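Local coordinates for protein ShdD (Sedimentibacter hydroxybenzoicus, PDB 7AE5) that takes part in the non-oxidative decarboxylation and detoxification of phenolic derivatives under anaerobic conditions, although its precise biochemical role is unknown, at residues His4-Asp9 against Tyr26-Cys31. Numbering follows the deposited sequence.
With ZN (zinc ion), chain Z.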
# COMPACT_ATOMS: atom_id res chain seq x y z
N HIS H 4 22.42 -17.83 43.83
CA HIS H 4 21.61 -18.53 42.84
C HIS H 4 21.75 -17.94 41.44
O HIS H 4 21.44 -18.63 40.46
CB HIS H 4 20.14 -18.50 43.26
CG HIS H 4 19.88 -19.18 44.57
ND1 HIS H 4 20.06 -18.55 45.78
CD2 HIS H 4 19.45 -20.43 44.86
CE1 HIS H 4 19.76 -19.39 46.76
NE2 HIS H 4 19.38 -20.54 46.23
N ARG H 5 22.21 -16.70 41.31
CA ARG H 5 22.28 -16.04 40.02
C ARG H 5 23.61 -16.28 39.31
O ARG H 5 23.62 -16.65 38.13
CB ARG H 5 22.04 -14.54 40.18
CG ARG H 5 22.34 -13.72 38.94
CD ARG H 5 21.47 -12.48 38.88
NE ARG H 5 22.07 -11.36 39.61
CZ ARG H 5 21.49 -10.18 39.76
NH1 ARG H 5 20.30 -9.92 39.25
NH2 ARG H 5 22.13 -9.23 40.43
N CYS H 6 24.72 -16.07 40.00
CA CYS H 6 26.04 -16.17 39.39
C CYS H 6 26.88 -17.31 39.94
O CYS H 6 28.01 -17.51 39.48
CB CYS H 6 26.79 -14.85 39.54
SG CYS H 6 27.52 -14.60 41.16
N GLY H 7 26.37 -18.06 40.92
CA GLY H 7 27.05 -19.23 41.43
C GLY H 7 28.21 -18.96 42.37
O GLY H 7 28.85 -19.92 42.82
N SER H 8 28.49 -17.70 42.68
CA SER H 8 29.62 -17.39 43.54
C SER H 8 29.36 -17.84 44.98
O SER H 8 28.23 -17.81 45.47
CB SER H 8 29.91 -15.89 43.52
OG SER H 8 30.51 -15.47 44.73
N ASP H 9 30.43 -18.27 45.64
CA ASP H 9 30.40 -18.58 47.07
C ASP H 9 30.69 -17.35 47.93
O ASP H 9 30.60 -17.44 49.16
CB ASP H 9 31.39 -19.70 47.39
CG ASP H 9 31.32 -20.16 48.84
OD1 ASP H 9 30.19 -20.38 49.33
OD2 ASP H 9 32.38 -20.29 49.48
N TYR H 26 20.55 -12.88 52.59
CA TYR H 26 21.90 -13.02 52.08
C TYR H 26 22.06 -12.18 50.82
O TYR H 26 21.09 -11.87 50.13
CB TYR H 26 22.22 -14.49 51.78
CG TYR H 26 21.92 -15.40 52.95
CD1 TYR H 26 22.78 -15.46 54.04
CD2 TYR H 26 20.78 -16.18 52.98
CE1 TYR H 26 22.51 -16.28 55.12
CE2 TYR H 26 20.50 -17.01 54.05
CZ TYR H 26 21.37 -17.05 55.12
OH TYR H 26 21.10 -17.87 56.19
N VAL H 27 23.31 -11.81 50.53
CA VAL H 27 23.62 -10.98 49.37
C VAL H 27 24.96 -11.43 48.79
O VAL H 27 25.92 -11.69 49.52
CB VAL H 27 23.65 -9.48 49.73
CG1 VAL H 27 24.63 -9.19 50.86
CG2 VAL H 27 23.97 -8.63 48.49
N CYS H 28 25.00 -11.54 47.47
CA CYS H 28 26.22 -11.90 46.77
C CYS H 28 27.13 -10.68 46.64
O CYS H 28 26.68 -9.60 46.26
CB CYS H 28 25.89 -12.46 45.38
SG CYS H 28 27.31 -12.74 44.32
N GLU H 29 28.41 -10.86 46.97
CA GLU H 29 29.36 -9.76 46.88
C GLU H 29 29.92 -9.57 45.48
O GLU H 29 30.63 -8.59 45.24
CB GLU H 29 30.51 -9.98 47.87
CG GLU H 29 30.09 -9.86 49.33
CD GLU H 29 31.21 -9.38 50.23
OE1 GLU H 29 31.77 -8.30 49.96
OE2 GLU H 29 31.53 -10.08 51.22
N LYS H 30 29.61 -10.47 44.54
CA LYS H 30 30.06 -10.30 43.17
C LYS H 30 29.01 -9.61 42.30
O LYS H 30 29.34 -8.69 41.55
CB LYS H 30 30.44 -11.66 42.56
CG LYS H 30 31.47 -11.55 41.45
CD LYS H 30 31.12 -12.44 40.27
CE LYS H 30 31.57 -13.87 40.49
NZ LYS H 30 31.54 -14.66 39.22
N CYS H 31 27.75 -10.05 42.39
CA CYS H 31 26.71 -9.55 41.50
C CYS H 31 25.55 -8.89 42.24
O CYS H 31 24.54 -8.54 41.60
CB CYS H 31 26.18 -10.69 40.62
SG CYS H 31 24.97 -11.76 41.42
ZN ZN Z . 26.00 -13.51 42.55
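C31 SG is held by the zinc ion, 2.3 Å away, and by R5 NE. The bond from R5 NE to C31 SG measures 3.4 Å and is nearly straight, at 170°. R5 NH2 donates in addition to C31 O at 2.8 Å, along a more bent path. NE and NH2 each take one atom of C31, a side-on grip, with both acceptors near the guanidinium plane; the bend at chi3 (87°) places CZ for it. The third nitrogen, NH1, hydrogen-bonds to G274 O of the phenolic acid decarboxylase chain. An alanine in place of R5 would probably leave C31 SG and O without these donors, and G274 O of the decarboxylase chain without NH1. C6 SG and C28 SG also bind the zinc, and C3 completes a four-cysteine site built from two CxxC pairs, an arrangement consistent with a zinc ribbon. Backbone N-H groups reach the sulfurs as well: S8 N donates a hydrogen bond to C6 SG, and C31 N one to C28 SG at 3.3 Å. K30 CE packs 4.0 Å from S8 CB, while K30 NZ pairs with D51. The site thus joins the loop before strand 11-16 to the turn after strand 24-28, with I54 of helix 51-55 against K30 and C31.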